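Local coordinates for deoxyribodipyrimidine photo-lyase (Oryza sativa Japonica Group, PDB 3UMV), which uses light of 300-600 nm and an FAD cofactor to split cyclobutane pyrimidine dimers in UV-damaged DNA back into separate pyrimidines, at residues G38-W43 / S68-A73; Q126-S131 / V210-E215. All coordinates share one frame; numbering follows the deposited sequence.

Contact 1: G38-W43 / S68-A73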
ATOM      1  N   GLY A  38      24.940  -2.636 -22.200  1.00 35.06           N
ATOM      2  CA  GLY A  38      24.143  -1.461 -21.896  1.00 31.07           C
ATOM      3  C   GLY A  38      23.690  -1.461 -20.441  1.00 25.99           C
ATOM      4  O   GLY A  38      23.510  -2.522 -19.847  1.00 25.15           O
ATOM      5  N   PRO A  39      23.514  -0.266 -19.863  1.00 24.04           N
ATOM      6  CA  PRO A  39      23.068  -0.100 -18.474  1.00 22.35           C
ATOM      7  C   PRO A  39      21.775  -0.855 -18.166  1.00 22.80           C
ATOM      8  O   PRO A  39      20.950  -1.090 -19.051  1.00 25.24           O
ATOM      9  CB  PRO A  39      22.819   1.406 -18.365  1.00 21.37           C
ATOM     10  CG  PRO A  39      23.766   2.013 -19.404  1.00 25.59           C
ATOM     11  CD  PRO A  39      23.779   1.020 -20.533  1.00 26.08           C
ATOM     12  N   VAL A  40      21.610  -1.237 -16.905  1.00 20.57           N
ATOM     13  CA  VAL A  40      20.341  -1.749 -16.419  1.00 18.55           C
ATOM     14  C   VAL A  40      19.686  -0.642 -15.599  1.00 21.17           C
ATOM     15  O   VAL A  40      20.344  -0.012 -14.763  1.00 19.37           O
ATOM     16  CB  VAL A  40      20.536  -2.992 -15.523  1.00 17.01           C
ATOM     17  CG1 VAL A  40      19.187  -3.454 -14.947  1.00 19.17           C
ATOM     18  CG2 VAL A  40      21.242  -4.113 -16.311  1.00 21.11           C
ATOM     19  N   VAL A  41      18.404  -0.388 -15.853  1.00 17.42           N
ATOM     20  CA  VAL A  41      17.677   0.648 -15.125  1.00 17.43           C
ATOM     21  C   VAL A  41      16.539   0.019 -14.341  1.00 15.53           C
ATOM     22  O   VAL A  41      15.722  -0.695 -14.920  1.00 17.93           O
ATOM     23  CB  VAL A  41      17.065   1.684 -16.077  1.00 18.03           C
ATOM     24  CG1 VAL A  41      16.248   2.724 -15.294  1.00 21.48           C
ATOM     25  CG2 VAL A  41      18.152   2.349 -16.905  1.00 21.74           C
ATOM     26  N   TYR A  42      16.501   0.275 -13.030  1.00 14.50           N
ATOM     27  CA  TYR A  42      15.377  -0.127 -12.199  1.00 17.97           C
ATOM     28  C   TYR A  42      14.442   1.070 -12.050  1.00 18.43           C
ATOM     29  O   TYR A  42      14.803   2.094 -11.462  1.00 19.23           O
ATOM     30  CB  TYR A  42      15.850  -0.643 -10.826  1.00 18.25           C
ATOM     31  CG  TYR A  42      14.764  -0.746  -9.769  1.00 15.25           C
ATOM     32  CD1 TYR A  42      13.474  -1.166 -10.091  1.00 14.23           C
ATOM     33  CD2 TYR A  42      15.036  -0.442  -8.432  1.00 18.29           C
ATOM     34  CE1 TYR A  42      12.475  -1.249  -9.126  1.00 16.08           C
ATOM     35  CE2 TYR A  42      14.037  -0.534  -7.447  1.00 17.23           C
ATOM     36  CZ  TYR A  42      12.769  -0.948  -7.800  1.00 13.34           C
ATOM     37  OH  TYR A  42      11.783  -1.052  -6.836  1.00 14.08           O
ATOM     38  N   TRP A  43      13.268   0.954 -12.658  1.00 15.25           N
ATOM     39  CA  TRP A  43      12.215   1.939 -12.494  1.00 14.10           C
ATOM     40  C   TRP A  43      11.494   1.632 -11.185  1.00 15.00           C
ATOM     41  O   TRP A  43      10.655   0.740 -11.117  1.00 17.01           O
ATOM     42  CB  TRP A  43      11.259   1.898 -13.698  1.00 15.35           C
ATOM     43  CG  TRP A  43      10.032   2.770 -13.547  1.00 17.38           C
ATOM     44  CD1 TRP A  43       9.826   3.749 -12.612  1.00 15.35           C
ATOM     45  CD2 TRP A  43       8.832   2.717 -14.340  1.00 16.60           C
ATOM     46  NE1 TRP A  43       8.592   4.315 -12.788  1.00 16.37           N
ATOM     47  CE2 TRP A  43       7.957   3.700 -13.836  1.00 17.26           C
ATOM     48  CE3 TRP A  43       8.415   1.936 -15.428  1.00 21.28           C
ATOM     49  CZ2 TRP A  43       6.677   3.924 -14.380  1.00 16.73           C
ATOM     50  CZ3 TRP A  43       7.140   2.165 -15.973  1.00 16.65           C
ATOM     51  CH2 TRP A  43       6.295   3.148 -15.446  1.00 19.41           C
ATOM     52  N   SER A  68      27.726  -4.527 -16.860  1.00 31.23           N
ATOM     53  CA  SER A  68      27.131  -3.245 -17.210  1.00 29.89           C
ATOM     54  C   SER A  68      26.776  -2.471 -15.950  1.00 30.08           C
ATOM     55  O   SER A  68      26.627  -3.066 -14.877  1.00 26.53           O
ATOM     56  CB  SER A  68      25.885  -3.462 -18.063  1.00 32.31           C
ATOM     57  OG  SER A  68      26.215  -4.156 -19.257  1.00 33.10           O
ATOM     58  N   PRO A  69      26.663  -1.138 -16.068  1.00 29.48           N
ATOM     59  CA  PRO A  69      26.317  -0.285 -14.927  1.00 27.92           C
ATOM     60  C   PRO A  69      24.835  -0.354 -14.571  1.00 26.27           C
ATOM     61  O   PRO A  69      24.019  -0.811 -15.378  1.00 25.13           O
ATOM     62  CB  PRO A  69      26.680   1.117 -15.416  1.00 28.02           C
ATOM     63  CG  PRO A  69      26.540   1.044 -16.882  1.00 31.27           C
ATOM     64  CD  PRO A  69      26.961  -0.348 -17.276  1.00 28.27           C
ATOM     65  N   LEU A  70      24.516   0.116 -13.369  1.00 20.80           N
ATOM     66  CA  LEU A  70      23.181   0.006 -12.783  1.00 21.66           C
ATOM     67  C   LEU A  70      22.704   1.369 -12.298  1.00 22.02           C
ATOM     68  O   LEU A  70      23.453   2.087 -11.634  1.00 22.10           O
ATOM     69  CB  LEU A  70      23.224  -0.945 -11.589  1.00 21.11           C
ATOM     70  CG  LEU A  70      21.929  -1.091 -10.770  1.00 23.91           C
ATOM     71  CD1 LEU A  70      20.839  -1.740 -11.588  1.00 20.05           C
ATOM     72  CD2 LEU A  70      22.179  -1.888  -9.510  1.00 24.88           C
ATOM     73  N   ALA A  71      21.463   1.720 -12.629  1.00 22.43           N
ATOM     74  CA  ALA A  71      20.865   2.975 -12.178  1.00 20.19           C
ATOM     75  C   ALA A  71      19.445   2.753 -11.665  1.00 20.53           C
ATOM     76  O   ALA A  71      18.773   1.811 -12.087  1.00 20.95           O
ATOM     77  CB  ALA A  71      20.843   3.992 -13.291  1.00 19.30           C
ATOM     78  N   VAL A  72      19.010   3.614 -10.746  1.00 18.83           N
ATOM     79  CA  VAL A  72      17.627   3.618 -10.268  1.00 16.63           C
ATOM     80  C   VAL A  72      16.950   4.883 -10.789  1.00 17.37           C
ATOM     81  O   VAL A  72      17.559   5.960 -10.815  1.00 20.28           O
ATOM     82  CB  VAL A  72      17.553   3.609  -8.721  1.00 20.35           C
ATOM     83  CG1 VAL A  72      16.103   3.719  -8.259  1.00 19.07           C
ATOM     84  CG2 VAL A  72      18.227   2.366  -8.154  1.00 21.04           C
ATOM     85  N   ALA A  73      15.703   4.756 -11.229  1.00 13.94           N
ATOM     86  CA  ALA A  73      14.927   5.907 -11.678  1.00 16.73           C
ATOM     87  C   ALA A  73      13.558   5.907 -11.021  1.00 17.36           C
ATOM     88  O   ALA A  73      12.923   4.862 -10.915  1.00 16.89           O
ATOM     89  CB  ALA A  73      14.783   5.904 -13.209  1.00 18.11           C
TER
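Strands 40-44 and 70-75, joined through helix 54-66, form a beta-alpha-beta unit in the parallel part of the photolyase alpha/beta domain, and their first residues pair here. Four backbone hydrogen bonds make a parallel ladder: Val40 N gives to Pro69 O, Ala71 N to Val40 O, Tyr42 N to Ala71 O, and Ala73 N to Tyr42 O at 2.8 Å. Val40 and Tyr42 thus each donate and accept, as in any parallel ladder. The last bond is nearly straight, with 169° at the hydrogen. Proline has no N-H to give, which costs the ladder nothing at Pro39 and Pro69; their rings lie side by side, CG of Pro39 3.9 Å from CG of Pro69. On the face that helix 54-66 covers, Val40 crosses Leu70 obliquely. Leu70, with CG anti to its backbone N, sends CD1 to within 3.6 Å of Val40 O. Both rest on Ala59, and Leu70 on Ala60 too, small residues consistent with close helix packing. Tyr42 also stands on this face; its OH bonds to Asp136 and Asn53, so the phenol's polar end is satisfied. The other face carries Val41, Trp43, Ala71 and Ala73. There Val41 CG1 lies 4.1 Å from Ala73 CB, which also touches Ile121 and Leu124 of helix 120-127. Every touching residue is buried, so the ladder satisfies peptide groups in an apolar setting and sets the register between two neighbouring parallel strands.

Contact 2: Q126-S131 / V210-E215. Unlike the reference sequence in segment 126-131: Gln126 (reference Arg).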
ATOM      1  N   GLN A 126      16.485   5.233 -23.401  1.00 26.32           N
ATOM      2  CA  GLN A 126      17.038   5.412 -24.747  1.00 26.25           C
ATOM      3  C   GLN A 126      18.306   6.267 -24.784  1.00 26.99           C
ATOM      4  O   GLN A 126      19.226   5.961 -25.539  1.00 28.06           O
ATOM      5  CB  GLN A 126      15.977   5.956 -25.708  1.00 29.91           C
ATOM      6  CG  GLN A 126      14.914   4.926 -26.040  1.00 32.59           C
ATOM      7  CD  GLN A 126      13.788   5.484 -26.879  1.00 37.49           C
ATOM      8  OE1 GLN A 126      12.706   5.773 -26.366  1.00 41.69           O
ATOM      9  NE2 GLN A 126      14.026   5.621 -28.179  1.00 37.76           N
ATOM     10  N   ARG A 127      18.362   7.320 -23.969  1.00 25.03           N
ATOM     11  CA  ARG A 127      19.562   8.160 -23.896  1.00 24.60           C
ATOM     12  C   ARG A 127      20.761   7.335 -23.417  1.00 30.06           C
ATOM     13  O   ARG A 127      21.878   7.495 -23.911  1.00 32.17           O
ATOM     14  CB  ARG A 127      19.363   9.347 -22.948  1.00 29.94           C
ATOM     15  CG  ARG A 127      18.446  10.441 -23.464  1.00 32.62           C
ATOM     16  CD  ARG A 127      18.654  11.747 -22.685  1.00 34.23           C
ATOM     17  NE  ARG A 127      18.405  11.599 -21.251  1.00 35.91           N
ATOM     18  CZ  ARG A 127      17.201  11.674 -20.697  1.00 36.80           C
ATOM     19  NH1 ARG A 127      17.051  11.536 -19.383  1.00 38.17           N
ATOM     20  NH2 ARG A 127      16.139  11.880 -21.463  1.00 38.94           N
ATOM     21  N   LEU A 128      20.515   6.454 -22.450  1.00 29.06           N
ATOM     22  CA  LEU A 128      21.571   5.665 -21.829  1.00 25.71           C
ATOM     23  C   LEU A 128      21.962   4.470 -22.679  1.00 27.62           C
ATOM     24  O   LEU A 128      22.968   3.815 -22.411  1.00 29.94           O
ATOM     25  CB  LEU A 128      21.098   5.140 -20.470  1.00 22.80           C
ATOM     26  CG  LEU A 128      20.804   6.104 -19.340  1.00 27.64           C
ATOM     27  CD1 LEU A 128      20.298   5.323 -18.110  1.00 22.86           C
ATOM     28  CD2 LEU A 128      22.028   6.933 -19.006  1.00 25.87           C
ATOM     29  N   GLY A 129      21.147   4.166 -23.683  1.00 26.16           N
ATOM     30  CA  GLY A 129      21.311   2.932 -24.422  1.00 25.83           C
ATOM     31  C   GLY A 129      21.192   1.725 -23.508  1.00 28.69           C
ATOM     32  O   GLY A 129      22.018   0.817 -23.570  1.00 28.15           O
ATOM     33  N   ALA A 130      20.158   1.721 -22.667  1.00 28.15           N
ATOM     34  CA  ALA A 130      19.953   0.657 -21.685  1.00 24.39           C
ATOM     35  C   ALA A 130      19.653  -0.680 -22.355  1.00 24.42           C
ATOM     36  O   ALA A 130      19.017  -0.736 -23.409  1.00 27.60           O
ATOM     37  CB  ALA A 130      18.831   1.031 -20.695  1.00 18.92           C
ATOM     38  N   SER A 131      20.130  -1.754 -21.742  0.50 20.13           N
ATOM     39  CA  SER A 131      19.863  -3.098 -22.232  0.50 21.38           C
ATOM     40  C   SER A 131      18.560  -3.609 -21.640  0.50 20.76           C
ATOM     41  O   SER A 131      17.770  -4.259 -22.320  0.50 22.09           O
ATOM     42  CB  SER A 131      20.999  -4.032 -21.834  0.50 21.96           C
ATOM     43  OG  SER A 131      21.130  -4.070 -20.425  0.50 20.93           O
ATOM     44  N   VAL A 210      29.866  -2.671 -11.905  1.00 32.44           N
ATOM     45  CA  VAL A 210      30.892  -1.730 -12.344  1.00 33.86           C
ATOM     46  C   VAL A 210      30.409  -0.307 -12.082  1.00 33.82           C
ATOM     47  O   VAL A 210      29.208  -0.052 -12.062  1.00 30.67           O
ATOM     48  CB  VAL A 210      31.259  -1.913 -13.838  1.00 34.57           C
ATOM     49  CG1 VAL A 210      31.696  -3.344 -14.108  1.00 34.27           C
ATOM     50  CG2 VAL A 210      30.096  -1.534 -14.735  1.00 34.81           C
ATOM     51  N   PRO A 211      31.343   0.629 -11.869  1.00 33.52           N
ATOM     52  CA  PRO A 211      30.935   1.995 -11.534  1.00 35.22           C
ATOM     53  C   PRO A 211      30.147   2.668 -12.652  1.00 36.23           C
ATOM     54  O   PRO A 211      30.268   2.301 -13.825  1.00 36.99           O
ATOM     55  CB  PRO A 211      32.269   2.717 -11.311  1.00 37.37           C
ATOM     56  CG  PRO A 211      33.277   1.884 -12.019  1.00 37.94           C
ATOM     57  CD  PRO A 211      32.807   0.478 -11.898  1.00 34.56           C
ATOM     58  N   TRP A 212      29.350   3.664 -12.284  1.00 31.86           N
ATOM     59  CA  TRP A 212      28.538   4.373 -13.256  1.00 30.65           C
ATOM     60  C   TRP A 212      29.346   5.426 -13.989  1.00 38.68           C
ATOM     61  O   TRP A 212      29.934   6.319 -13.376  1.00 42.81           O
ATOM     62  CB  TRP A 212      27.336   5.021 -12.576  1.00 28.38           C
ATOM     63  CG  TRP A 212      26.415   5.699 -13.529  1.00 25.17           C
ATOM     64  CD1 TRP A 212      26.440   7.009 -13.897  1.00 20.97           C
ATOM     65  CD2 TRP A 212      25.321   5.101 -14.237  1.00 23.04           C
ATOM     66  NE1 TRP A 212      25.427   7.271 -14.791  1.00 25.04           N
ATOM     67  CE2 TRP A 212      24.722   6.115 -15.012  1.00 24.08           C
ATOM     68  CE3 TRP A 212      24.792   3.810 -14.291  1.00 25.98           C
ATOM     69  CZ2 TRP A 212      23.627   5.876 -15.837  1.00 23.87           C
ATOM     70  CZ3 TRP A 212      23.692   3.576 -15.099  1.00 27.45           C
ATOM     71  CH2 TRP A 212      23.123   4.604 -15.863  1.00 25.32           C
ATOM     72  N   ASP A 213      29.361   5.323 -15.312  1.00 39.04           N
ATOM     73  CA  ASP A 213      30.150   6.227 -16.132  1.00 40.93           C
ATOM     74  C   ASP A 213      29.317   6.840 -17.256  1.00 39.48           C
ATOM     75  O   ASP A 213      29.859   7.294 -18.261  1.00 39.96           O
ATOM     76  CB  ASP A 213      31.345   5.475 -16.722  1.00 46.50           C
ATOM     77  CG  ASP A 213      30.935   4.457 -17.776  1.00 51.09           C
ATOM     78  OD1 ASP A 213      31.712   4.257 -18.735  1.00 57.60           O
ATOM     79  OD2 ASP A 213      29.842   3.861 -17.656  1.00 45.77           O
ATOM     80  N   ARG A 214      27.998   6.847 -17.091  1.00 34.44           N
ATOM     81  CA  ARG A 214      27.123   7.390 -18.125  1.00 37.66           C
ATOM     82  C   ARG A 214      26.565   8.748 -17.704  1.00 40.21           C
ATOM     83  O   ARG A 214      27.147   9.437 -16.864  1.00 38.20           O
ATOM     84  CB  ARG A 214      25.978   6.421 -18.434  1.00 38.23           C
ATOM     85  CG  ARG A 214      26.416   5.006 -18.774  1.00 37.70           C
ATOM     86  CD  ARG A 214      27.344   4.964 -19.984  1.00 42.87           C
ATOM     87  NE  ARG A 214      27.834   3.609 -20.224  1.00 43.49           N
ATOM     88  CZ  ARG A 214      27.199   2.706 -20.965  1.00 38.94           C
ATOM     89  NH1 ARG A 214      26.048   3.015 -21.547  1.00 35.28           N
ATOM     90  NH2 ARG A 214      27.717   1.494 -21.125  1.00 41.40           N
ATOM     91  N   GLU A 215      25.433   9.121 -18.292  1.00 43.90           N
ATOM     92  CA  GLU A 215      24.757  10.364 -17.944  1.00 43.61           C
ATOM     93  C   GLU A 215      24.514  10.428 -16.441  1.00 36.82           C
ATOM     94  O   GLU A 215      24.013   9.477 -15.839  1.00 32.14           O
ATOM     95  CB  GLU A 215      23.429  10.487 -18.700  1.00 47.41           C
ATOM     96  CG  GLU A 215      22.479  11.536 -18.129  1.00 48.10           C
ATOM     97  CD  GLU A 215      21.203  11.695 -18.945  1.00 48.19           C
ATOM     98  OE1 GLU A 215      20.127  11.887 -18.338  1.00 46.75           O
ATOM     99  OE2 GLU A 215      21.277  11.637 -20.190  1.00 49.86           O
TER
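Glu215 runs out with CG anti to its backbone N (chi1 164°) and stays extended beyond CG, while Arg127 bends at chi3 (-59°), and the two ends meet side-on. Arg127 NE reaches Glu215 OE2 at 3.1 Å and Arg127 NH1 reaches Glu215 OE1 at 3.3 Å, each oxygen using its syn lone pair. Guanidinium and carboxylate lie only 9° from coplanar, which suits this two-nitrogen grip. Next to the salt bridge, Leu128 fills the apolar part of the contact: its CD1 comes to the edge of the indole, 3.7 Å from Trp212 CH2, and its CD2 sits 3.8 Å from Glu215 CB. The indole is held by its own segment, as Trp212 NE1 donates to Glu215 O at 2.8 Å from above the carbonyl plane, and Arg214 CB lies over one ring face, offset toward the rim. Helix 120-127 ends here in a Schellman motif, with Gly129 at the C-prime position, where glycine readily adopts the positive phi required. A bound urea touches Glu215. In this surface salt bridge the guanidinium would be expected to stabilise the charged carboxylate, but the main effect of the bidentate grip is to fix the carboxylate's rotation beside the buried leucine, tying the loop before helix 222-231 to the helix end.

How the contacts relate
Both segments of contact 1 precede those of contact 2 in the sequence, and the centres of the two contacts lie about 7 Å apart, both well away from the centre of the chain. They meet at the start of strand 40-44, which lies between strands 70-75 and 132-135 in the sheet. Pro39 O accepts from Ser131 N at 2.9 Å, and Gly38 O is bonded to Ser131 OG, so the chain leaving helix 120-127 joins the sheet beside contact 1. From the later loop, Trp212 packs its CZ3 against Ala71 CB at 3.4 Å and Arg214 touches Pro39. Contact 2 therefore joins the end of helix 120-127 to the loop before helix 222-231, beside the start of the parallel strands.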